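Local coordinates for protein orotidine 5'-phosphate decarboxylase (Lactobacillus acidophilus, PDB 3TFX) that catalyses the decarboxylation of orotidine 5'-monophosphate to UMP, the last step of de novo UMP biosynthesis, as a homodimer with a TIM-barrel fold, at residues A[11-16]-A[20-25]; A[89-92]-A[97-100]; A[134-139]-A[143-148]; A[213-218]-A[230-235]. All blocks are in the same frame, centred on the assembly; numbering follows the deposited sequence.

Contact 1. Residues A[11-16]-A[20-25]; sequences LDLDNE and NKILSK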
loop_
_atom_site.group_PDB
_atom_site.type_symbol
_atom_site.label_atom_id
_atom_site.label_comp_id
_atom_site.label_asym_id
_atom_site.label_seq_id
_atom_site.Cartn_x
_atom_site.Cartn_y
_atom_site.Cartn_z
ATOM N N LEU A 11 -15.268 4.613 6.451
ATOM C CA LEU A 11 -15.063 4.495 7.883
ATOM C C LEU A 11 -13.613 4.808 8.212
ATOM O O LEU A 11 -12.708 4.040 7.876
ATOM C CB LEU A 11 -15.434 3.089 8.371
ATOM C CG LEU A 11 -16.828 2.570 8.014
ATOM C CD1 LEU A 11 -17.046 1.195 8.607
ATOM C CD2 LEU A 11 -17.932 3.534 8.464
ATOM N N ASP A 12 -13.410 5.954 8.849
ATOM C CA ASP A 12 -12.104 6.400 9.283
ATOM C C ASP A 12 -12.050 6.230 10.803
ATOM O O ASP A 12 -12.393 7.145 11.551
ATOM C CB ASP A 12 -11.892 7.870 8.892
ATOM C CG ASP A 12 -11.987 8.104 7.369
ATOM O OD1 ASP A 12 -11.693 7.172 6.583
ATOM O OD2 ASP A 12 -12.357 9.228 6.955
ATOM N N LEU A 13 -11.653 5.038 11.236
ATOM C CA LEU A 13 -11.535 4.689 12.647
ATOM C C LEU A 13 -10.460 3.614 12.794
ATOM O O LEU A 13 -10.138 2.932 11.818
ATOM C CB LEU A 13 -12.877 4.189 13.198
ATOM C CG LEU A 13 -13.790 3.452 12.214
ATOM C CD1 LEU A 13 -13.333 2.018 12.008
ATOM C CD2 LEU A 13 -15.249 3.499 12.673
ATOM N N ASP A 14 -9.935 3.444 14.010
ATOM C CA ASP A 14 -8.760 2.583 14.226
ATOM C C ASP A 14 -8.986 1.398 15.158
ATOM O O ASP A 14 -8.023 0.762 15.594
ATOM C CB ASP A 14 -7.580 3.420 14.737
ATOM C CG ASP A 14 -7.810 3.997 16.141
ATOM O OD1 ASP A 14 -6.916 4.705 16.613
ATOM O OD2 ASP A 14 -8.851 3.744 16.778
ATOM N N ASN A 15 -10.251 1.116 15.476
ATOM C CA ASN A 15 -10.578 0.064 16.431
ATOM C C ASN A 15 -11.927 -0.591 16.166
ATOM O O ASN A 15 -12.910 0.088 15.828
ATOM C CB ASN A 15 -10.507 0.582 17.878
ATOM C CG ASN A 15 -11.482 1.720 18.144
ATOM O OD1 ASN A 15 -11.241 2.880 17.780
ATOM N ND2 ASN A 15 -12.587 1.392 18.785
ATOM N N GLU A 16 -11.949 -1.910 16.352
ATOM C CA GLU A 16 -13.114 -2.763 16.121
ATOM C C GLU A 16 -14.382 -2.360 16.902
ATOM O O GLU A 16 -15.499 -2.554 16.417
ATOM C CB GLU A 16 -12.737 -4.205 16.451
ATOM C CG GLU A 16 -13.534 -5.266 15.722
ATOM C CD GLU A 16 -13.250 -6.656 16.261
ATOM O OE1 GLU A 16 -12.175 -6.843 16.877
ATOM O OE2 GLU A 16 -14.095 -7.558 16.062
ATOM N N ASN A 20 -17.926 -1.489 15.165
ATOM C CA ASN A 20 -19.163 -2.183 15.459
ATOM C C ASN A 20 -20.303 -1.234 15.829
ATOM O O ASN A 20 -21.454 -1.501 15.506
ATOM C CB ASN A 20 -18.918 -3.255 16.519
ATOM C CG ASN A 20 -18.007 -4.366 16.011
ATOM O OD1 ASN A 20 -17.758 -4.477 14.805
ATOM N ND2 ASN A 20 -17.525 -5.203 16.919
ATOM N N LYS A 21 -19.975 -0.119 16.465
ATOM C CA LYS A 21 -20.974 0.886 16.792
ATOM C C LYS A 21 -21.532 1.644 15.570
ATOM O O LYS A 21 -22.756 1.771 15.429
ATOM C CB LYS A 21 -20.447 1.854 17.858
ATOM C CG LYS A 21 -21.425 2.996 18.190
ATOM C CD LYS A 21 -21.702 3.102 19.688
ATOM C CE LYS A 21 -20.791 4.125 20.358
ATOM N NZ LYS A 21 -21.317 4.509 21.711
ATOM N N ILE A 22 -20.666 2.148 14.690
ATOM C CA ILE A 22 -21.174 2.794 13.469
ATOM C C ILE A 22 -21.950 1.817 12.596
ATOM O O ILE A 22 -23.006 2.164 12.080
ATOM C CB ILE A 22 -20.094 3.602 12.648
ATOM C CG1 ILE A 22 -20.752 4.363 11.502
ATOM C CG2 ILE A 22 -18.963 2.709 12.109
ATOM C CD1 ILE A 22 -21.756 5.417 11.960
ATOM N N LEU A 23 -21.444 0.591 12.467
ATOM C CA LEU A 23 -22.098 -0.452 11.675
ATOM C C LEU A 23 -23.501 -0.783 12.172
ATOM O O LEU A 23 -24.423 -0.974 11.368
ATOM C CB LEU A 23 -21.239 -1.716 11.638
ATOM C CG LEU A 23 -20.347 -2.040 10.432
ATOM C CD1 LEU A 23 -19.755 -0.817 9.798
ATOM C CD2 LEU A 23 -19.255 -3.000 10.836
ATOM N N SER A 24 -23.672 -0.844 13.494
ATOM C CA SER A 24 -24.990 -1.097 14.089
ATOM C C SER A 24 -26.034 -0.040 13.701
ATOM O O SER A 24 -27.242 -0.266 13.823
ATOM C CB SER A 24 -24.879 -1.181 15.605
ATOM O OG SER A 24 -24.747 0.116 16.163
ATOM N N LYS A 25 -25.565 1.103 13.212
ATOM C CA LYS A 25 -26.456 2.193 12.832
ATOM C C LYS A 25 -26.662 2.348 11.327
ATOM O O LYS A 25 -27.299 3.302 10.908
ATOM C CB LYS A 25 -25.922 3.512 13.387
ATOM C CG LYS A 25 -25.874 3.573 14.904
ATOM C CD LYS A 25 -25.257 4.890 15.334
ATOM C CE LYS A 25 -24.933 4.899 16.803
ATOM N NZ LYS A 25 -24.003 6.023 17.091
#

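Contact 2. Residues A[89-92]-A[97-100]; sequences VHAL and MIKS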
loop_
_atom_site.group_PDB
_atom_site.type_symbol
_atom_site.label_atom_id
_atom_site.label_comp_id
_atom_site.label_asym_id
_atom_site.label_seq_id
_atom_site.Cartn_x
_atom_site.Cartn_y
_atom_site.Cartn_z
ATOM N N VAL A 89 -5.018 -0.547 -6.175
ATOM C CA VAL A 89 -3.572 -0.567 -6.468
ATOM C C VAL A 89 -3.152 0.773 -7.073
ATOM O O VAL A 89 -3.985 1.502 -7.634
ATOM C CB VAL A 89 -3.148 -1.710 -7.466
ATOM C CG1 VAL A 89 -3.357 -3.094 -6.862
ATOM C CG2 VAL A 89 -3.881 -1.589 -8.808
ATOM N N HIS A 90 -1.862 1.085 -6.975
ATOM C CA HIS A 90 -1.281 2.237 -7.667
ATOM C C HIS A 90 -0.970 1.951 -9.133
ATOM O O HIS A 90 -0.207 1.020 -9.440
ATOM C CB HIS A 90 -0.019 2.713 -6.935
ATOM C CG HIS A 90 -0.308 3.676 -5.826
ATOM N ND1 HIS A 90 -0.508 5.021 -6.048
ATOM C CD2 HIS A 90 -0.473 3.484 -4.498
ATOM C CE1 HIS A 90 -0.770 5.619 -4.899
ATOM N NE2 HIS A 90 -0.753 4.708 -3.944
ATOM N N ALA A 91 -1.571 2.735 -10.037
ATOM C CA ALA A 91 -1.233 2.682 -11.464
ATOM C C ALA A 91 0.235 3.063 -11.688
ATOM O O ALA A 91 0.869 2.564 -12.609
ATOM C CB ALA A 91 -2.136 3.611 -12.287
ATOM N N LEU A 92 0.760 3.940 -10.838
ATOM C CA LEU A 92 2.186 4.272 -10.833
ATOM C C LEU A 92 3.108 3.042 -10.711
ATOM O O LEU A 92 4.266 3.091 -11.128
ATOM C CB LEU A 92 2.494 5.290 -9.727
ATOM C CG LEU A 92 2.027 6.730 -9.960
ATOM C CD1 LEU A 92 2.372 7.608 -8.745
ATOM C CD2 LEU A 92 2.633 7.314 -11.228
HETATM N N MSE A 97 2.215 -4.900 -12.974
HETATM C CA MSE A 97 1.764 -4.985 -11.589
HETATM C C MSE A 97 0.234 -5.010 -11.508
HETATM O O MSE A 97 -0.353 -5.742 -10.703
HETATM C CB MSE A 97 2.326 -3.817 -10.779
HETATM C CG MSE A 97 2.245 -4.039 -9.290
HETATM SE SE MSE A 97 1.915 -2.368 -8.335
HETATM C CE MSE A 97 0.098 -2.014 -8.977
ATOM N N ILE A 98 -0.412 -4.221 -12.360
ATOM C CA ILE A 98 -1.873 -4.185 -12.385
ATOM C C ILE A 98 -2.414 -5.546 -12.859
ATOM O O ILE A 98 -3.325 -6.102 -12.235
ATOM C CB ILE A 98 -2.418 -3.012 -13.238
ATOM C CG1 ILE A 98 -2.016 -1.668 -12.631
ATOM C CG2 ILE A 98 -3.952 -3.108 -13.408
ATOM C CD1 ILE A 98 -2.277 -0.452 -13.562
ATOM N N LYS A 99 -1.842 -6.079 -13.947
ATOM C CA LYS A 99 -2.235 -7.402 -14.454
ATOM C C LYS A 99 -2.054 -8.490 -13.397
ATOM O O LYS A 99 -2.922 -9.356 -13.241
ATOM C CB LYS A 99 -1.444 -7.799 -15.715
ATOM C CG LYS A 99 -1.676 -6.907 -16.928
ATOM C CD LYS A 99 -0.652 -7.217 -18.034
ATOM C CE LYS A 99 -0.782 -6.270 -19.215
ATOM N NZ LYS A 99 0.204 -6.661 -20.293
ATOM N N SER A 100 -0.931 -8.444 -12.674
ATOM C CA SER A 100 -0.650 -9.445 -11.630
ATOM C C SER A 100 -1.640 -9.322 -10.475
ATOM O O SER A 100 -2.092 -10.313 -9.925
ATOM C CB SER A 100 0.802 -9.325 -11.140
ATOM O OG SER A 100 1.720 -9.737 -12.148
#

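Contact 3. Residues A[134-139]-A[143-148]; sequences NEQNCR and AEQVLS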
loop_
_atom_site.group_PDB
_atom_site.type_symbol
_atom_site.label_atom_id
_atom_site.label_comp_id
_atom_site.label_asym_id
_atom_site.label_seq_id
_atom_site.Cartn_x
_atom_site.Cartn_y
_atom_site.Cartn_z
ATOM N N ASN A 134 7.540 18.743 -9.210
ATOM C CA ASN A 134 8.835 18.945 -8.561
ATOM C C ASN A 134 9.231 17.951 -7.469
ATOM O O ASN A 134 10.347 18.019 -6.961
ATOM C CB ASN A 134 8.936 20.383 -8.032
ATOM C CG ASN A 134 8.644 21.411 -9.101
ATOM O OD1 ASN A 134 7.844 22.324 -8.897
ATOM N ND2 ASN A 134 9.276 21.258 -10.256
ATOM N N GLU A 135 8.329 17.040 -7.108
ATOM C CA GLU A 135 8.653 15.975 -6.145
ATOM C C GLU A 135 8.618 14.610 -6.823
ATOM O O GLU A 135 9.645 13.928 -6.924
ATOM C CB GLU A 135 7.728 16.029 -4.926
ATOM C CG GLU A 135 7.940 17.288 -4.103
ATOM C CD GLU A 135 7.378 17.211 -2.693
ATOM O OE1 GLU A 135 6.548 16.320 -2.387
ATOM O OE2 GLU A 135 7.788 18.068 -1.887
ATOM N N GLN A 136 7.423 14.210 -7.258
ATOM C CA GLN A 136 7.272 13.209 -8.311
ATOM C C GLN A 136 7.786 13.985 -9.518
ATOM O O GLN A 136 7.424 15.154 -9.714
ATOM C CB GLN A 136 5.788 12.850 -8.474
ATOM C CG GLN A 136 5.492 11.624 -9.334
ATOM C CD GLN A 136 3.992 11.351 -9.516
ATOM O OE1 GLN A 136 3.216 11.378 -8.555
ATOM N NE2 GLN A 136 3.589 11.072 -10.753
ATOM N N ASN A 137 8.666 13.407 -10.311
ATOM C CA ASN A 137 9.175 14.211 -11.429
ATOM C C ASN A 137 8.445 13.885 -12.729
ATOM O O ASN A 137 9.041 13.399 -13.691
ATOM C CB ASN A 137 10.696 14.102 -11.552
ATOM C CG ASN A 137 11.421 14.644 -10.325
ATOM O OD1 ASN A 137 12.098 13.904 -9.617
ATOM N ND2 ASN A 137 11.273 15.933 -10.070
ATOM N N CYS A 138 7.137 14.140 -12.729
ATOM C CA CYS A 138 6.300 13.886 -13.896
ATOM C C CYS A 138 6.568 14.910 -15.001
ATOM O O CYS A 138 6.749 16.093 -14.734
ATOM C CB CYS A 138 4.825 13.895 -13.504
ATOM S SG CYS A 138 3.727 13.202 -14.761
ATOM N N ARG A 139 6.612 14.437 -16.238
ATOM C CA ARG A 139 6.767 15.321 -17.383
ATOM C C ARG A 139 5.436 15.765 -17.982
ATOM O O ARG A 139 5.427 16.600 -18.887
ATOM C CB ARG A 139 7.613 14.663 -18.474
ATOM C CG ARG A 139 6.931 13.544 -19.197
ATOM C CD ARG A 139 7.513 13.364 -20.588
ATOM N NE ARG A 139 6.696 12.413 -21.335
ATOM C CZ ARG A 139 5.734 12.758 -22.188
ATOM N NH1 ARG A 139 5.476 14.044 -22.440
ATOM N NH2 ARG A 139 5.033 11.813 -22.802
ATOM N N ALA A 143 -3.946 16.562 -15.762
ATOM C CA ALA A 143 -5.070 15.964 -16.490
ATOM C C ALA A 143 -4.617 14.918 -17.492
ATOM O O ALA A 143 -5.297 13.903 -17.683
ATOM C CB ALA A 143 -5.908 17.037 -17.186
ATOM N N GLU A 144 -3.473 15.176 -18.123
ATOM C CA GLU A 144 -2.880 14.250 -19.086
ATOM C C GLU A 144 -2.319 13.009 -18.395
ATOM O O GLU A 144 -2.459 11.896 -18.909
ATOM C CB GLU A 144 -1.782 14.938 -19.907
ATOM C CG GLU A 144 -2.301 15.878 -21.007
ATOM C CD GLU A 144 -1.184 16.467 -21.877
ATOM O OE1 GLU A 144 -0.241 15.723 -22.247
ATOM O OE2 GLU A 144 -1.253 17.677 -22.193
ATOM N N GLN A 145 -1.695 13.211 -17.235
ATOM C CA GLN A 145 -1.098 12.118 -16.462
ATOM C C GLN A 145 -2.184 11.191 -15.910
ATOM O O GLN A 145 -2.063 9.967 -15.965
ATOM C CB GLN A 145 -0.213 12.672 -15.332
ATOM C CG GLN A 145 0.250 11.636 -14.293
ATOM C CD GLN A 145 1.371 10.720 -14.796
ATOM O OE1 GLN A 145 1.790 10.778 -15.967
ATOM N NE2 GLN A 145 1.868 9.870 -13.903
ATOM N N VAL A 146 -3.253 11.798 -15.409
ATOM C CA VAL A 146 -4.398 11.071 -14.885
ATOM C C VAL A 146 -5.046 10.191 -15.953
ATOM O O VAL A 146 -5.283 9.002 -15.714
ATOM C CB VAL A 146 -5.426 12.013 -14.215
ATOM C CG1 VAL A 146 -6.766 11.296 -13.980
ATOM C CG2 VAL A 146 -4.867 12.522 -12.892
ATOM N N LEU A 147 -5.321 10.767 -17.124
ATOM C CA LEU A 147 -5.929 10.020 -18.226
ATOM C C LEU A 147 -5.014 8.872 -18.703
ATOM O O LEU A 147 -5.471 7.749 -18.929
ATOM C CB LEU A 147 -6.296 10.968 -19.371
ATOM C CG LEU A 147 -6.711 10.348 -20.718
ATOM C CD1 LEU A 147 -7.976 9.549 -20.542
ATOM C CD2 LEU A 147 -6.874 11.417 -21.838
ATOM N N SER A 148 -3.723 9.151 -18.814
ATOM C CA SER A 148 -2.723 8.149 -19.217
ATOM C C SER A 148 -2.655 6.947 -18.248
ATOM O O SER A 148 -2.640 5.790 -18.673
ATOM C CB SER A 148 -1.352 8.820 -19.333
ATOM O OG SER A 148 -0.349 7.890 -19.666
#

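Contact 4. Residues A[213-218]-A[230-235]; sequences IVVGRP and EAIKKE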
loop_
_atom_site.group_PDB
_atom_site.type_symbol
_atom_site.label_atom_id
_atom_site.label_comp_id
_atom_site.label_asym_id
_atom_site.label_seq_id
_atom_site.Cartn_x
_atom_site.Cartn_y
_atom_site.Cartn_z
ATOM N N ILE A 213 -20.269 6.034 -5.465
ATOM C CA ILE A 213 -19.762 7.155 -4.661
ATOM C C ILE A 213 -19.323 6.669 -3.309
ATOM O O ILE A 213 -19.914 5.736 -2.765
ATOM C CB ILE A 213 -20.812 8.303 -4.486
ATOM C CG1 ILE A 213 -22.086 7.787 -3.786
ATOM C CG2 ILE A 213 -21.097 8.943 -5.838
ATOM C CD1 ILE A 213 -23.185 8.824 -3.555
ATOM N N VAL A 214 -18.286 7.296 -2.765
ATOM C CA VAL A 214 -17.974 7.091 -1.357
ATOM C C VAL A 214 -18.278 8.319 -0.475
ATOM O O VAL A 214 -17.924 9.459 -0.803
ATOM C CB VAL A 214 -16.598 6.335 -1.094
ATOM C CG1 VAL A 214 -15.736 6.198 -2.360
ATOM C CG2 VAL A 214 -15.828 6.886 0.109
ATOM N N VAL A 215 -19.007 8.076 0.602
ATOM C CA VAL A 215 -19.488 9.143 1.477
ATOM C C VAL A 215 -18.973 8.835 2.876
ATOM O O VAL A 215 -19.014 7.679 3.307
ATOM C CB VAL A 215 -21.056 9.248 1.460
ATOM C CG1 VAL A 215 -21.549 10.428 2.311
ATOM C CG2 VAL A 215 -21.580 9.390 0.022
ATOM N N GLY A 216 -18.452 9.863 3.549
ATOM C CA GLY A 216 -17.945 9.756 4.920
ATOM C C GLY A 216 -18.841 10.426 5.954
ATOM O O GLY A 216 -19.971 9.981 6.188
ATOM N N ARG A 217 -18.346 11.511 6.545
ATOM C CA ARG A 217 -19.026 12.211 7.665
ATOM C C ARG A 217 -20.501 12.554 7.451
ATOM O O ARG A 217 -21.279 12.475 8.402
ATOM C CB ARG A 217 -18.246 13.467 8.090
ATOM C CG ARG A 217 -16.819 13.152 8.500
ATOM C CD ARG A 217 -16.001 14.364 8.905
ATOM N NE ARG A 217 -14.649 13.926 9.253
ATOM C CZ ARG A 217 -13.628 14.723 9.563
ATOM N NH1 ARG A 217 -13.775 16.043 9.597
ATOM N NH2 ARG A 217 -12.451 14.183 9.851
ATOM N N PRO A 218 -20.899 12.928 6.213
ATOM C CA PRO A 218 -22.327 13.158 5.972
ATOM C C PRO A 218 -23.199 12.006 6.446
ATOM O O PRO A 218 -24.349 12.222 6.799
ATOM C CB PRO A 218 -22.406 13.308 4.451
ATOM C CG PRO A 218 -21.094 13.912 4.078
ATOM C CD PRO A 218 -20.075 13.392 5.074
ATOM N N GLU A 230 -29.700 5.855 3.431
ATOM C CA GLU A 230 -30.792 5.466 2.546
ATOM C C GLU A 230 -31.203 6.639 1.650
ATOM O O GLU A 230 -31.495 6.446 0.469
ATOM C CB GLU A 230 -31.994 4.958 3.364
ATOM C CG GLU A 230 -31.826 3.563 4.007
ATOM C CD GLU A 230 -31.412 2.483 3.016
ATOM O OE1 GLU A 230 -32.139 2.248 2.022
ATOM O OE2 GLU A 230 -30.347 1.860 3.228
ATOM N N ALA A 231 -31.234 7.850 2.214
ATOM C CA ALA A 231 -31.534 9.052 1.419
ATOM C C ALA A 231 -30.486 9.303 0.322
ATOM O O ALA A 231 -30.812 9.745 -0.783
ATOM C CB ALA A 231 -31.649 10.270 2.315
ATOM N N ILE A 232 -29.223 9.014 0.621
ATOM C CA ILE A 232 -28.178 9.210 -0.368
ATOM C C ILE A 232 -28.211 8.132 -1.465
ATOM O O ILE A 232 -28.024 8.450 -2.640
ATOM C CB ILE A 232 -26.792 9.341 0.284
ATOM C CG1 ILE A 232 -26.658 10.735 0.927
ATOM C CG2 ILE A 232 -25.698 9.126 -0.759
ATOM C CD1 ILE A 232 -25.510 10.856 1.930
ATOM N N LYS A 233 -28.474 6.885 -1.079
ATOM C CA LYS A 233 -28.658 5.784 -2.038
ATOM C C LYS A 233 -29.759 6.140 -3.025
ATOM O O LYS A 233 -29.605 5.975 -4.241
ATOM C CB LYS A 233 -29.052 4.479 -1.326
ATOM C CG LYS A 233 -27.952 3.793 -0.535
ATOM C CD LYS A 233 -28.395 2.400 -0.165
ATOM C CE LYS A 233 -27.864 2.011 1.182
ATOM N NZ LYS A 233 -28.310 0.645 1.603
ATOM N N LYS A 234 -30.851 6.661 -2.478
ATOM C CA LYS A 234 -32.016 7.054 -3.245
ATOM C C LYS A 234 -31.663 8.171 -4.218
ATOM O O LYS A 234 -31.944 8.056 -5.397
ATOM C CB LYS A 234 -33.163 7.460 -2.310
ATOM C CG LYS A 234 -34.525 7.277 -2.900
ATOM C CD LYS A 234 -35.572 8.093 -2.117
ATOM C CE LYS A 234 -36.828 8.319 -2.939
ATOM N NZ LYS A 234 -37.500 9.569 -2.519
ATOM N N GLU A 235 -31.026 9.232 -3.731
ATOM C CA GLU A 235 -30.643 10.359 -4.593
ATOM C C GLU A 235 -29.708 9.901 -5.709
ATOM O O GLU A 235 -29.891 10.250 -6.873
ATOM C CB GLU A 235 -30.010 11.490 -3.768
ATOM C CG GLU A 235 -29.400 12.635 -4.600
ATOM C CD GLU A 235 -28.984 13.840 -3.746
ATOM O OE1 GLU A 235 -29.334 13.884 -2.541
ATOM O OE2 GLU A 235 -28.302 14.741 -4.277
#

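Contact 1. Residues A[11-16]-A[20-25]
The carboxamide of Asn20 turns one face to Glu16. The Glu16 carbonyl O sits squarely over that face, 3.1 Å from Asn20 CG and 3.4 Å from both OD1 and ND2 of Asn20, while Glu16 CG lies on the same side of the amide plane but off its edge, 4.2 Å from Asn20 ND2. The Glu16 carboxylate stands nearly upright to this amide, the planes being 83° apart. Placed this way, the amide makes no hydrogen bond to the carbonyl O facing it; the backbone does, through the helical hydrogen bond from Asn20 N to Glu16 O (2.9 Å, N-H...O angle 157°). It belongs to the first turn of helix 16-24, for which Asn15 occupies the N-cap position.

Deeper in, residues 11-15, the loop after strand 7-10, press leucines against the helix. Ile22 directs CG1 anti to its backbone N (chi1 -173°), which leaves CG2 turned to the loop; this one methyl touches Leu13 CD2 at 3.8 Å and Leu11 CD2 at 3.9 Å. The other branch of Leu11 serves the next helix residue, CD1 meeting Leu23 CD1 at 3.6 Å with the two side chains roughly at right angles. Val34 and Val36 of strand 33-36 also pack on Leu11, and Leu52 of helix 46-54 on Leu23.

Asp12, predicted to bind substrate, lies between the two leucines in the chain and takes no part in the contact. The two chemistries are thus divided by depth: buried, branched apolar groups join the loop after the strand to the helix, and the polar groups of Glu16 and Asn20 lie nearer the surface, with one backbone bond and an amide face set against a carbonyl.

Contact 2. Residues A[89-92]-A[97-100]
From Val89 and His90, the end of strand 86-90, the chain bends through a short 3-10 segment at Ala91 and Leu92 and returns as helix 95-108, bringing the CA atoms of Ala91 and Ile98 to 7.0 Å. The pieces belong to one beta-alpha-beta unit of the barrel, completed by strand 117-121.

Met97, present as selenomethionine, reaches from the helix to the strand. CG lies anti to the backbone N (chi1 -163°), and bends further out fold the chain so that the terminal methyl, not the selenium, makes the closest approach. CE rests 3.6 Å from Val89 CB, with both valine methyls a little farther off, and comes within 3.1 Å of His90 O. Val89 also faces Ile98, through CG2 and Ile98 CG1 at 4.3 Å. Ile98 then extends CD1 to the backbone of the turn, 3.9 Å from Ala91 CA. Leu118 of strand 117-121 packs on both Val89 and Ile98, and Val72 of helix 69-80 on Met97.

The imidazole of His90 leaves on the other side of the strand: its NE2 is hydrogen-bonded to His66 O of the second subunit, and its ring stacks on His66 of that subunit. The helix-facing side is thus joined by apolar packing and one close methyl-to-carbonyl approach, with no hydrogen bond across, whereas the other side of the strand end presents a polar ring to the dimer interface, near Lys64, the predicted proton donor.

Contact 3. Residues A[134-139]-A[143-148]
Cys138 and Gln145 form the tight part of this contact, where the loop before helix 142-155 folds back on that helix, on the outer, dimer-facing side of the TIM barrel. The thiol lies over one face of the Gln145 carboxamide, with SG 3.4 Å from Gln145 CD and 3.3 Å from Gln145 OE1. Torsions on both sides produce the overlap: Cys138 SG is anti to its own backbone N (chi1 -166°), reaching straight across, while Gln145 starts out extended and then bends at chi2 (76°), which lays its amide flat beneath the sulfur. Gln136 arrives from the opposite direction on a fully extended chain, its amide plane turned 59° from that of Gln145. Two N-H donors do not bond each other; instead, NE2 of Gln136 and NE2 of Gln145 both donate to Glu123 OE2, so a shared carboxylate holds the two amides together. With an alanine in place of Gln145, Glu123 would probably lose one of these two donors, and a gap would be likely to open under the Cys138 thiol.

The solvent side is looser. Arg139 and Glu144 are exposed, and although opposite in charge they stay apart, Arg139 NH1 lying 6.0 Å from Glu144 OE1. Beyond the chain, the loop is an interface element: Glu135 OE1 accepts a hydrogen bond from Ser95 N of the second subunit, and Arg139 packs on Arg139 of that subunit. The inverse gamma turn centred on Asn137 separates the two inward-pointing residues of the loop. The two amide nitrogens, Gln136 NE2 and Gln145 NE2, are 3.8 Å apart.

Contact 4. Residues A[213-218]-A[230-235]
Ile213 places CG1 between its backbone N and carbonyl carbon (chi1 60°) and runs on fully extended, which carries its CD1 out to Ile232 on the helix. Ile232 answers with CG2 anti to its backbone N and CG1 beside that nitrogen (chi1 -75°), spreading its branches over two strand residues. This is the last strand-helix pair of the TIM barrel, in which helix 225-236 covers the outer surface of strand 212-215.

Within residues 230-235, Ile232 alone touches the strand segment. Its CG2 meets Ile213 CD1 at 3.8 Å, the side chains crossing at a slant, and lies 4.2 Å from Val215 CG2. The longer branch comes tip to tip with the valine, CD1 standing 4.0 Å from Val215 CG1. Val7 of strand 7-10, the neighbour that closes the barrel, packs on all three residues, and Pro202 of helix 202-207 on both isoleucines.

Immediately after the strand, Gly216 takes the N-cap position of helix 217-220; Gly216 and Arg217 are predicted to bind substrate, probably at its phosphate as in related decarboxylases. One residue on from Ile232, the CB of Lys233 points away from the strand. Lys233 NZ donates a hydrogen bond to Asp31 O and makes a salt bridge with Glu230 OE2 at 2.9 Å, meeting the carboxylate oxygen on its syn side, 22° out of plane.

Contacts 1 and 4 lie in the first and last strand-helix units, which meet where the barrel closes; their centres are about 17 Å apart and their nearest atoms about 6 Å. They carry Asp12 and Gly216-Arg217, predicted substrate-binding residues. Contact 2 sits on the other side of the chain's centre, about 29 Å from each of these two between centres, and its His90 side chain comes within about 4 Å of that of Lys64, the predicted proton donor. Contact 3 touches contact 2 directly: Leu92 CD2 packs 3.8 Å from Gln145 NE2. Contacts 2 and 3 both reach the second subunit, so this pair links the barrel wall to the dimer interface.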